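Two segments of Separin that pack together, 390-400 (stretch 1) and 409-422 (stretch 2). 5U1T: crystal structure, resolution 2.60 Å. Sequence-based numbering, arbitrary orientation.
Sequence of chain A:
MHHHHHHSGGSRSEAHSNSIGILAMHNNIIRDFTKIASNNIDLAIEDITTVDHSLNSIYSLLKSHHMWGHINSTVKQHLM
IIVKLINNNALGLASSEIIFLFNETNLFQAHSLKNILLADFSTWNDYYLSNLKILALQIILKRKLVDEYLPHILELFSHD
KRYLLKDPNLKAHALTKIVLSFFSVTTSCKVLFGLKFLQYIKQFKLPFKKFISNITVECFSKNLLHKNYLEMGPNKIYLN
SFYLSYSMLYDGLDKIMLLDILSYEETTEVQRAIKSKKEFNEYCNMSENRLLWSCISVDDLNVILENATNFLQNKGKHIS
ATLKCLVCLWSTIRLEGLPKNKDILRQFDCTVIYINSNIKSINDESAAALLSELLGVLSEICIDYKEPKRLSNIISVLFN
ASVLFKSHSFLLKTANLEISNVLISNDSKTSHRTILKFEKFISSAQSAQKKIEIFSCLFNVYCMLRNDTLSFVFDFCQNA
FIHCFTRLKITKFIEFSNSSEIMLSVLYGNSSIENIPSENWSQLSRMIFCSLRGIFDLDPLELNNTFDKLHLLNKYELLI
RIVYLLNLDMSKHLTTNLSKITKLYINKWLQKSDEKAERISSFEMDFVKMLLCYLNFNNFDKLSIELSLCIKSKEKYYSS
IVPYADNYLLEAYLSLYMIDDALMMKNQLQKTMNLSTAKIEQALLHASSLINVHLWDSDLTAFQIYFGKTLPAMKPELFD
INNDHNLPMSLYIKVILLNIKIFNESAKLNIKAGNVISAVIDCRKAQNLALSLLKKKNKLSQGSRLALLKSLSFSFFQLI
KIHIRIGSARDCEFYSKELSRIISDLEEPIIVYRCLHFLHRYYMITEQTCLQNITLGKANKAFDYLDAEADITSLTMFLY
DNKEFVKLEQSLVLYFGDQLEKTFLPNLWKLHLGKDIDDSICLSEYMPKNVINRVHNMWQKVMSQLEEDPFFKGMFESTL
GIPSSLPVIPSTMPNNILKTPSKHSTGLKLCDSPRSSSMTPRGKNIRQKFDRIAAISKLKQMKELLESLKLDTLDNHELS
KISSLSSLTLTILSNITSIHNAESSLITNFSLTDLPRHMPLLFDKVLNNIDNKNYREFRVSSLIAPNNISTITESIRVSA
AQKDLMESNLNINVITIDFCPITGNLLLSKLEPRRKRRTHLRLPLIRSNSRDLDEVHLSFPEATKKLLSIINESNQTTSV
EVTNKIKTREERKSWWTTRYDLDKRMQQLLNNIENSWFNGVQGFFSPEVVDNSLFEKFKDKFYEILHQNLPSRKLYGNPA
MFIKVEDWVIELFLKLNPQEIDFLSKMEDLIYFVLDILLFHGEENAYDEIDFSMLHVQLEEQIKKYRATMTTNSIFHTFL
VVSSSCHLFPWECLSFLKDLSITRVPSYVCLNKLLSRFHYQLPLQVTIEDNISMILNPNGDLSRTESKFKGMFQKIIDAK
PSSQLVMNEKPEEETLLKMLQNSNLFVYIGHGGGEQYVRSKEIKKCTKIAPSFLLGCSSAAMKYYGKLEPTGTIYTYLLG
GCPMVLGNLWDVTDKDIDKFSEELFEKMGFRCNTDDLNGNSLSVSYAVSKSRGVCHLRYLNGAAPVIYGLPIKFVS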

# COMPACT_ATOMS: atom_id res chain seq x y z
N ARG A 390 -46.84 -25.46 -2.34
CA ARG A 390 -48.07 -25.19 -3.08
C ARG A 390 -48.55 -23.74 -2.95
O ARG A 390 -49.04 -23.16 -3.92
CB ARG A 390 -49.17 -26.17 -2.66
CG ARG A 390 -48.87 -27.60 -3.07
CD ARG A 390 -50.12 -28.39 -3.45
NE ARG A 390 -49.78 -29.62 -4.17
CZ ARG A 390 -49.28 -30.71 -3.59
NH1 ARG A 390 -49.05 -30.73 -2.28
NH2 ARG A 390 -49.00 -31.78 -4.32
N LEU A 391 -48.40 -23.14 -1.77
CA LEU A 391 -48.74 -21.72 -1.63
C LEU A 391 -47.84 -20.84 -2.48
O LEU A 391 -48.29 -19.84 -3.05
CB LEU A 391 -48.64 -21.26 -0.18
CG LEU A 391 -49.11 -19.80 -0.01
CD1 LEU A 391 -50.53 -19.65 -0.53
CD2 LEU A 391 -49.03 -19.36 1.42
N SER A 392 -46.56 -21.20 -2.57
CA SER A 392 -45.61 -20.38 -3.30
C SER A 392 -45.92 -20.36 -4.79
O SER A 392 -45.51 -19.45 -5.51
CB SER A 392 -44.20 -20.88 -3.06
OG SER A 392 -43.30 -19.98 -3.66
N ASN A 393 -46.64 -21.36 -5.26
CA ASN A 393 -47.12 -21.35 -6.63
C ASN A 393 -48.26 -20.35 -6.83
O ASN A 393 -48.40 -19.76 -7.91
CB ASN A 393 -47.57 -22.76 -7.04
CG ASN A 393 -46.43 -23.61 -7.57
OD1 ASN A 393 -45.29 -23.16 -7.70
ND2 ASN A 393 -46.74 -24.87 -7.87
N ILE A 394 -49.07 -20.15 -5.79
CA ILE A 394 -50.19 -19.21 -5.85
C ILE A 394 -49.70 -17.78 -5.79
O ILE A 394 -50.31 -16.88 -6.37
CB ILE A 394 -51.20 -19.47 -4.71
CG1 ILE A 394 -51.58 -20.95 -4.71
CG2 ILE A 394 -52.45 -18.60 -4.86
CD1 ILE A 394 -52.64 -21.28 -3.75
N ILE A 395 -48.60 -17.56 -5.08
CA ILE A 395 -47.90 -16.28 -5.11
C ILE A 395 -47.38 -16.00 -6.51
O ILE A 395 -47.45 -14.87 -7.00
CB ILE A 395 -46.72 -16.25 -4.12
CG1 ILE A 395 -47.23 -16.48 -2.70
CG2 ILE A 395 -45.97 -14.93 -4.20
CD1 ILE A 395 -46.15 -16.50 -1.67
N SER A 396 -46.88 -17.05 -7.16
CA SER A 396 -46.36 -16.92 -8.51
C SER A 396 -47.45 -16.48 -9.49
O SER A 396 -47.24 -15.56 -10.28
CB SER A 396 -45.72 -18.24 -8.97
OG SER A 396 -44.39 -18.37 -8.51
N VAL A 397 -48.61 -17.12 -9.42
CA VAL A 397 -49.69 -16.81 -10.35
C VAL A 397 -50.18 -15.38 -10.13
O VAL A 397 -50.40 -14.64 -11.09
CB VAL A 397 -50.85 -17.81 -10.23
CG1 VAL A 397 -52.04 -17.39 -11.09
CG2 VAL A 397 -50.36 -19.19 -10.63
N LEU A 398 -50.32 -14.98 -8.87
CA LEU A 398 -50.68 -13.61 -8.55
C LEU A 398 -49.67 -12.64 -9.14
O LEU A 398 -50.06 -11.62 -9.73
CB LEU A 398 -50.78 -13.41 -7.03
CG LEU A 398 -52.06 -13.88 -6.34
CD1 LEU A 398 -51.88 -13.83 -4.84
CD2 LEU A 398 -53.22 -13.00 -6.76
N PHE A 399 -48.39 -12.95 -9.01
CA PHE A 399 -47.35 -12.07 -9.53
C PHE A 399 -47.45 -11.91 -11.04
O PHE A 399 -47.25 -10.82 -11.58
CB PHE A 399 -45.96 -12.56 -9.18
CG PHE A 399 -44.89 -11.85 -9.92
CD1 PHE A 399 -44.52 -10.56 -9.56
CD2 PHE A 399 -44.26 -12.43 -11.01
CE1 PHE A 399 -43.53 -9.87 -10.25
CE2 PHE A 399 -43.28 -11.75 -11.71
CZ PHE A 399 -42.92 -10.47 -11.33
N ASN A 400 -47.73 -13.01 -11.71
CA ASN A 400 -47.82 -13.02 -13.16
C ASN A 400 -49.01 -12.22 -13.67
O ASN A 400 -48.92 -11.53 -14.69
CB ASN A 400 -47.91 -14.45 -13.69
CG ASN A 400 -46.64 -15.24 -13.45
OD1 ASN A 400 -45.55 -14.68 -13.26
ND2 ASN A 400 -46.77 -16.56 -13.47
N SER A 409 -52.49 -3.55 -7.95
CA SER A 409 -53.33 -4.25 -6.98
C SER A 409 -52.91 -5.70 -6.82
O SER A 409 -52.74 -6.18 -5.70
CB SER A 409 -54.79 -4.17 -7.38
OG SER A 409 -55.24 -2.84 -7.30
N PHE A 410 -52.74 -6.40 -7.93
CA PHE A 410 -52.23 -7.77 -7.87
C PHE A 410 -50.85 -7.86 -7.23
O PHE A 410 -50.57 -8.80 -6.49
CB PHE A 410 -52.21 -8.39 -9.26
CG PHE A 410 -53.50 -9.01 -9.65
CD1 PHE A 410 -53.79 -10.32 -9.31
CD2 PHE A 410 -54.45 -8.27 -10.35
CE1 PHE A 410 -55.00 -10.90 -9.66
CE2 PHE A 410 -55.67 -8.84 -10.71
CZ PHE A 410 -55.95 -10.16 -10.37
N LEU A 411 -49.99 -6.88 -7.49
CA LEU A 411 -48.63 -6.92 -6.97
C LEU A 411 -48.66 -6.72 -5.47
O LEU A 411 -47.97 -7.42 -4.73
CB LEU A 411 -47.74 -5.87 -7.64
CG LEU A 411 -46.27 -5.92 -7.21
CD1 LEU A 411 -45.69 -7.27 -7.56
CD2 LEU A 411 -45.47 -4.80 -7.86
N LEU A 412 -49.47 -5.76 -5.01
CA LEU A 412 -49.65 -5.58 -3.58
C LEU A 412 -50.21 -6.87 -2.99
O LEU A 412 -49.78 -7.30 -1.92
CB LEU A 412 -50.57 -4.40 -3.28
CG LEU A 412 -49.91 -3.02 -3.31
CD1 LEU A 412 -50.96 -1.92 -3.29
CD2 LEU A 412 -48.96 -2.86 -2.15
N LYS A 413 -51.13 -7.51 -3.70
CA LYS A 413 -51.67 -8.76 -3.19
C LYS A 413 -50.59 -9.85 -3.16
O LYS A 413 -50.54 -10.67 -2.25
CB LYS A 413 -52.88 -9.21 -4.02
CG LYS A 413 -53.89 -10.00 -3.20
CD LYS A 413 -54.90 -10.72 -4.07
CE LYS A 413 -55.94 -11.49 -3.21
NZ LYS A 413 -55.27 -12.44 -2.25
N THR A 414 -49.72 -9.82 -4.15
CA THR A 414 -48.61 -10.76 -4.23
C THR A 414 -47.63 -10.60 -3.06
O THR A 414 -47.33 -11.56 -2.35
CB THR A 414 -47.86 -10.60 -5.56
OG1 THR A 414 -48.76 -10.90 -6.64
CG2 THR A 414 -46.63 -11.52 -5.62
N ALA A 415 -47.11 -9.38 -2.88
CA ALA A 415 -46.23 -9.04 -1.77
C ALA A 415 -46.77 -9.54 -0.43
O ALA A 415 -46.08 -10.19 0.34
CB ALA A 415 -46.02 -7.52 -1.71
N ASN A 416 -48.04 -9.23 -0.17
CA ASN A 416 -48.61 -9.57 1.12
C ASN A 416 -48.74 -11.07 1.34
O ASN A 416 -48.55 -11.54 2.45
CB ASN A 416 -49.95 -8.90 1.29
CG ASN A 416 -50.23 -8.56 2.72
OD1 ASN A 416 -49.32 -8.35 3.50
ND2 ASN A 416 -51.51 -8.52 3.08
N LEU A 417 -49.05 -11.81 0.29
CA LEU A 417 -49.17 -13.25 0.43
C LEU A 417 -47.80 -13.84 0.72
O LEU A 417 -47.67 -14.79 1.50
CB LEU A 417 -49.76 -13.88 -0.83
CG LEU A 417 -50.10 -15.36 -0.69
CD1 LEU A 417 -50.91 -15.58 0.55
CD2 LEU A 417 -50.86 -15.82 -1.91
N GLU A 418 -46.79 -13.27 0.07
CA GLU A 418 -45.39 -13.60 0.32
C GLU A 418 -45.08 -13.40 1.80
O GLU A 418 -44.61 -14.33 2.48
CB GLU A 418 -44.47 -12.74 -0.55
CG GLU A 418 -43.02 -13.14 -0.52
CD GLU A 418 -42.83 -14.64 -0.71
OE1 GLU A 418 -43.16 -15.17 -1.80
OE2 GLU A 418 -42.35 -15.31 0.24
N ILE A 419 -45.35 -12.20 2.30
CA ILE A 419 -45.17 -11.89 3.72
C ILE A 419 -45.95 -12.83 4.62
O ILE A 419 -45.44 -13.30 5.65
CB ILE A 419 -45.60 -10.46 4.03
CG1 ILE A 419 -44.60 -9.47 3.42
CG2 ILE A 419 -45.71 -10.25 5.52
CD1 ILE A 419 -43.17 -9.67 3.89
N SER A 420 -47.19 -13.13 4.24
CA SER A 420 -48.00 -14.03 5.03
C SER A 420 -47.26 -15.33 5.26
O SER A 420 -47.03 -15.71 6.40
CB SER A 420 -49.35 -14.30 4.36
OG SER A 420 -50.24 -13.21 4.58
N ASN A 421 -46.87 -15.95 4.16
CA ASN A 421 -46.13 -17.18 4.14
C ASN A 421 -44.90 -17.14 5.03
O ASN A 421 -44.58 -18.07 5.73
CB ASN A 421 -45.67 -17.42 2.72
CG ASN A 421 -44.88 -18.67 2.59
OD1 ASN A 421 -44.67 -19.38 3.54
ND2 ASN A 421 -44.41 -18.94 1.40
N VAL A 422 -44.20 -16.03 4.95
CA VAL A 422 -43.01 -15.82 5.75
C VAL A 422 -43.38 -15.93 7.22
O VAL A 422 -42.73 -16.64 7.98
CB VAL A 422 -42.36 -14.46 5.50
CG1 VAL A 422 -41.31 -14.21 6.54
CG2 VAL A 422 -41.76 -14.40 4.10

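Residues 390-400 and 409-422 of Separin are both helical throughout, each a portion of a longer helix, and they pack in a nearly antiparallel pair. Their N-to-C directions differ by 161°, and the axes come within 8.3 Å of each other. The spacing is uneven along the pair: the CA atoms of Leu-398 and Thr-414 lie 5.6 Å apart, whereas those of Leu-391 and Asn-421 are separated by 7.8 Å. Together the two stretches bury 620 Å². No hydrogen bond crosses between them; the backbone bonds within stretch 2 are all i to i+4, as are most of those in stretch 1, where Asn-393 N and Ile-394 N make weak i to i+3 bonds, and the contact is held by side-chain packing.

Stretch 2 begins with Ser-409, which does not reach the other helix. Contact starts at Phe-410, whose CA-to-CB bond points toward stretch 1. Leu-398 CD2 lies at the edge of its ring, near the ring plane, 3.7 Å from Phe-410 CD1. Leu-411 leaves its helix sideways, but its end turns nearer, and its CD1 meets Phe-399 CD1 at 4.0 Å, again at the edge of an aromatic ring. Leu-412 stays out of reach. Lys-413 contributes through the aliphatic part of its chain, with CD 3.9 Å from Leu-398 CD2, and NZ lies 4.5 Å from Leu-398 CD1.

Thr-414 marks the tightest part of the pairing. Its OG1 donates a hydrogen bond to Phe-410 O, one turn back, over 2.8 Å, so the hydroxyl is satisfied within its own helix. The same oxygen also sits close against the neighbouring backbone: Thr-414 OG1 is 3.2 Å from Phe-399 N, but the angle is poor, and that amide instead bonds to Ile-395 O at 2.9 Å. Thr-414 CG2 packs against Ile-395 O at 3.7 Å and lies 3.8 Å from both Ile-395 CG2 and Phe-399 CB.

Ala-415 points away and Asn-416 is out of reach, so the next contact comes at Leu-417, one turn after Lys-413. Its side chain is a knob in a hole formed by Leu-391, Ile-394, Ile-395 and Leu-398. Leu-417 CD2 approaches Leu-398 CD1 to 3.7 Å and Leu-391 CD1 to 4.1 Å, and Leu-417 CG lies 3.7 Å from Ile-395 CG1. The packing is reciprocal. Leu-398 fits among Phe-410, Lys-413, Thr-414 and Leu-417, and Ile-395 among Thr-414, Leu-417, Glu-418 and Asn-421.

Glu-418 starts sideways, but its end comes nearer and brings OE1 to 3.3 Å from Ile-395 CD1. This is a van der Waals contact between a carboxylate oxygen and a methyl group; the oxygen finds its hydrogen-bonding partner elsewhere in the structure. Ile-419 points away, and Ser-420 makes no contact, its OG bonding back to Asn-416 O at 3.2 Å. Asn-421 completes the interface, with its CB 4.1 Å from Leu-391 CD2 and its ND2 4.3 Å from Ile-395 CD1. Val-422 lies beyond reach.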